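Local coordinates for protelomerase (Agrobacterium tumefaciens, PDB 4F43), which resolves replicated telomere junctions by DNA cleavage and rejoining, generating and protecting the covalently closed hairpin ends of a linear chromosome, at residues Arg265-Tyr273 / Lys283-Leu291. The protein carries 1 engineered substitution. Sequence-based numbering, arbitrary orientation.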
loop_
_atom_site.group_PDB
_atom_site.type_symbol
_atom_site.label_atom_id
_atom_site.label_comp_id
_atom_site.label_asym_id
_atom_site.label_seq_id
_atom_site.Cartn_x
_atom_site.Cartn_y
_atom_site.Cartn_z
ATOM N N ARG A 265 0.783 8.555 6.543
ATOM C CA ARG A 265 0.327 9.035 5.244
ATOM C C ARG A 265 -0.942 9.868 5.414
ATOM O O ARG A 265 -1.092 10.934 4.807
ATOM C CB ARG A 265 0.079 7.849 4.306
ATOM C CG ARG A 265 -0.132 8.215 2.847
ATOM C CD ARG A 265 0.189 7.024 1.953
ATOM N NE ARG A 265 -0.384 7.150 0.616
ATOM C CZ ARG A 265 0.223 7.737 -0.410
ATOM N NH1 ARG A 265 1.429 8.266 -0.258
ATOM N NH2 ARG A 265 -0.383 7.799 -1.590
ATOM N N HIS A 266 -1.848 9.371 6.251
ATOM C CA HIS A 266 -3.059 10.099 6.608
ATOM C C HIS A 266 -2.707 11.436 7.252
ATOM O O HIS A 266 -3.211 12.489 6.849
ATOM C CB HIS A 266 -3.908 9.275 7.581
ATOM C CG HIS A 266 -4.493 8.034 6.979
ATOM N ND1 HIS A 266 -5.472 7.297 7.608
ATOM C CD2 HIS A 266 -4.238 7.403 5.809
ATOM C CE1 HIS A 266 -5.798 6.265 6.851
ATOM N NE2 HIS A 266 -5.063 6.305 5.754
ATOM N N LEU A 267 -1.835 11.380 8.256
ATOM C CA LEU A 267 -1.392 12.578 8.959
ATOM C C LEU A 267 -0.688 13.542 8.008
ATOM O O LEU A 267 -0.833 14.759 8.121
ATOM C CB LEU A 267 -0.468 12.208 10.119
ATOM C CG LEU A 267 -0.010 13.362 11.011
ATOM C CD1 LEU A 267 -1.208 14.075 11.619
ATOM C CD2 LEU A 267 0.930 12.861 12.097
ATOM N N TYR A 268 0.076 12.987 7.072
ATOM C CA TYR A 268 0.724 13.780 6.035
ATOM C C TYR A 268 -0.318 14.547 5.226
ATOM O O TYR A 268 -0.180 15.756 5.000
ATOM C CB TYR A 268 1.551 12.871 5.123
ATOM C CG TYR A 268 2.000 13.511 3.832
ATOM C CD1 TYR A 268 2.988 14.486 3.822
ATOM C CD2 TYR A 268 1.446 13.125 2.619
ATOM C CE1 TYR A 268 3.403 15.067 2.639
ATOM C CE2 TYR A 268 1.857 13.696 1.434
ATOM C CZ TYR A 268 2.831 14.668 1.449
ATOM O OH TYR A 268 3.237 15.238 0.266
ATOM N N ALA A 269 -1.365 13.839 4.810
ATOM C CA ALA A 269 -2.467 14.452 4.074
ATOM C C ALA A 269 -3.110 15.592 4.861
ATOM O O ALA A 269 -3.212 16.724 4.372
ATOM C CB ALA A 269 -3.507 13.406 3.710
ATOM N N GLU A 270 -3.524 15.285 6.087
ATOM C CA GLU A 270 -4.204 16.250 6.945
ATOM C C GLU A 270 -3.366 17.506 7.183
ATOM O O GLU A 270 -3.855 18.629 7.036
ATOM C CB GLU A 270 -4.553 15.601 8.285
ATOM C CG GLU A 270 -5.599 16.349 9.092
ATOM C CD GLU A 270 -7.013 16.045 8.634
ATOM O OE1 GLU A 270 -7.175 15.277 7.663
ATOM O OE2 GLU A 270 -7.966 16.569 9.249
ATOM N N VAL A 271 -2.102 17.307 7.547
ATOM C CA VAL A 271 -1.209 18.419 7.860
ATOM C C VAL A 271 -0.875 19.264 6.631
ATOM O O VAL A 271 -0.950 20.494 6.680
ATOM C CB VAL A 271 0.093 17.932 8.530
ATOM C CG1 VAL A 271 1.090 19.074 8.655
ATOM C CG2 VAL A 271 -0.206 17.330 9.894
ATOM N N ALA A 272 -0.515 18.609 5.530
ATOM C CA ALA A 272 -0.162 19.345 4.319
ATOM C C ALA A 272 -1.365 20.079 3.734
ATOM O O ALA A 272 -1.209 21.116 3.088
ATOM C CB ALA A 272 0.468 18.433 3.292
ATOM N N TYR A 273 -2.563 19.544 3.959
ATOM C CA TYR A 273 -3.769 20.287 3.613
ATOM C C TYR A 273 -3.917 21.479 4.549
ATOM O O TYR A 273 -4.303 22.569 4.131
ATOM C CB TYR A 273 -5.019 19.408 3.692
ATOM C CG TYR A 273 -6.299 20.190 3.495
ATOM C CD1 TYR A 273 -6.762 20.491 2.221
ATOM C CD2 TYR A 273 -7.038 20.638 4.585
ATOM C CE1 TYR A 273 -7.927 21.214 2.036
ATOM C CE2 TYR A 273 -8.201 21.358 4.410
ATOM C CZ TYR A 273 -8.643 21.642 3.135
ATOM O OH TYR A 273 -9.805 22.359 2.959
ATOM N N LYS A 283 -10.993 19.625 -0.171
ATOM C CA LYS A 283 -10.124 18.697 0.542
ATOM C C LYS A 283 -9.876 17.442 -0.287
ATOM O O LYS A 283 -8.744 16.966 -0.387
ATOM C CB LYS A 283 -10.743 18.320 1.890
ATOM C CG LYS A 283 -9.764 18.302 3.049
ATOM C CD LYS A 283 -10.478 18.009 4.359
ATOM C CE LYS A 283 -9.587 18.293 5.556
ATOM N NZ LYS A 283 -8.353 17.465 5.537
ATOM N N ASN A 284 -10.941 16.915 -0.884
ATOM C CA ASN A 284 -10.846 15.726 -1.722
ATOM C C ASN A 284 -9.919 15.940 -2.914
ATOM O O ASN A 284 -9.142 15.055 -3.279
ATOM C CB ASN A 284 -12.234 15.302 -2.213
ATOM C CG ASN A 284 -13.218 15.089 -1.077
ATOM O OD1 ASN A 284 -14.023 15.967 -0.766
ATOM N ND2 ASN A 284 -13.157 13.920 -0.451
ATOM N N SER A 285 -9.999 17.127 -3.507
ATOM C CA SER A 285 -9.195 17.451 -4.677
ATOM C C SER A 285 -7.711 17.526 -4.327
ATOM O O SER A 285 -6.872 16.969 -5.035
ATOM C CB SER A 285 -9.659 18.765 -5.303
ATOM O OG SER A 285 -9.014 18.990 -6.545
ATOM N N TYR A 286 -7.399 18.214 -3.234
ATOM C CA TYR A 286 -6.020 18.360 -2.790
ATOM C C TYR A 286 -5.445 17.006 -2.392
ATOM O O TYR A 286 -4.298 16.689 -2.719
ATOM C CB TYR A 286 -5.931 19.345 -1.625
ATOM C CG TYR A 286 -4.515 19.727 -1.266
ATOM C CD1 TYR A 286 -3.750 20.508 -2.121
ATOM C CD2 TYR A 286 -3.945 19.313 -0.071
ATOM C CE1 TYR A 286 -2.454 20.862 -1.799
ATOM C CE2 TYR A 286 -2.650 19.662 0.260
ATOM C CZ TYR A 286 -1.910 20.436 -0.608
ATOM O OH TYR A 286 -0.620 20.787 -0.285
ATOM N N PHE A 287 -6.252 16.216 -1.689
ATOM C CA PHE A 287 -5.861 14.863 -1.311
ATOM C C PHE A 287 -5.528 14.032 -2.542
ATOM O O PHE A 287 -4.472 13.407 -2.611
ATOM C CB PHE A 287 -6.974 14.190 -0.507
ATOM C CG PHE A 287 -6.895 14.446 0.970
ATOM C CD1 PHE A 287 -6.626 15.714 1.455
ATOM C CD2 PHE A 287 -7.098 13.418 1.873
ATOM C CE1 PHE A 287 -6.553 15.951 2.814
ATOM C CE2 PHE A 287 -7.030 13.648 3.232
ATOM C CZ PHE A 287 -6.757 14.917 3.703
ATOM N N ALA A 288 -6.428 14.045 -3.520
ATOM C CA ALA A 288 -6.225 13.304 -4.758
ATOM C C ALA A 288 -4.983 13.788 -5.504
ATOM O O ALA A 288 -4.295 13.002 -6.155
ATOM C CB ALA A 288 -7.452 13.415 -5.647
ATOM N N ALA A 289 -4.699 15.082 -5.395
ATOM C CA ALA A 289 -3.563 15.678 -6.089
ATOM C C ALA A 289 -2.231 15.264 -5.471
ATOM O O ALA A 289 -1.306 14.864 -6.180
ATOM C CB ALA A 289 -3.690 17.196 -6.101
ATOM N N ILE A 290 -2.139 15.358 -4.150
ATOM C CA ILE A 290 -0.887 15.088 -3.453
ATOM C C ILE A 290 -0.630 13.597 -3.244
ATOM O O ILE A 290 0.516 13.173 -3.108
ATOM C CB ILE A 290 -0.839 15.818 -2.099
ATOM C CG1 ILE A 290 -1.940 15.288 -1.174
ATOM C CG2 ILE A 290 -0.962 17.323 -2.308
ATOM C CD1 ILE A 290 -2.257 16.191 -0.004
ATOM N N LEU A 291 -1.697 12.803 -3.223
ATOM C CA LEU A 291 -1.560 11.364 -3.024
ATOM C C LEU A 291 -1.418 10.617 -4.348
ATOM O O LEU A 291 -1.074 9.435 -4.371
ATOM C CB LEU A 291 -2.746 10.813 -2.227
ATOM C CG LEU A 291 -2.892 11.306 -0.784
ATOM C CD1 LEU A 291 -4.160 10.751 -0.156
ATOM C CD2 LEU A 291 -1.676 10.924 0.041
HETATM O O HOH W 1 -6.375 19.236 7.442
#
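Ala269 lays its CB over one face of the Phe287 ring, 3.8 Å from the centroid and displaced toward the rim, a CH-pi contact at the middle of the crossing between segment 265-273 of helix 263-276 and helix 283-291. The short helical segments run closer to antiparallel than parallel, at 122°, and their axes approach to 10.3 Å. Tyr273 CB meets the edge of the same phenylalanine. Tyr273 also turns its ring edge to Tyr286, with its CD1 3.8 Å from Tyr286 CD2.

The other CH-pi contact belongs to Lys283, whose aliphatic chain crosses the Tyr273 ring at about a right angle; its CG stands 3.5 Å from the centroid, nearly on the ring normal. A bend at the last torsion (chi4 -60°) carries NZ along the ring rim, near Tyr273 CD2, to Glu270, where it forms a salt bridge to Glu270 OE1 at 3.3 Å, its hydrogen bond being weak. Water 1 links the two residues again, donating to the backbone O of Glu270 and accepting from Lys283 NZ.

At the far end, the extended Arg265 chain brings its guanidinium face against Leu291, whose CD2 sits over its centre, 3.7 Å from Arg265 CZ. NH2 makes a weak, bent hydrogen bond to Leu291 O (127° at the hydrogen), a carbonyl that also accepts from Gln183, while NH1 is bonded to Gly152 O. Pro201 of strand 198-201 packs against Ala272, Tyr286 and Ile290.

Within this part of the telomere resolvase catalytic domain, then, the helices are joined mainly by apolar and CH-pi contacts, and the cross-helix hydrogen bonds of the charged groups are weak. Neighbouring His266 packs on a phosphate, so helix 263-276 lies beside the bound hairpin DNA, the product form of the telomere.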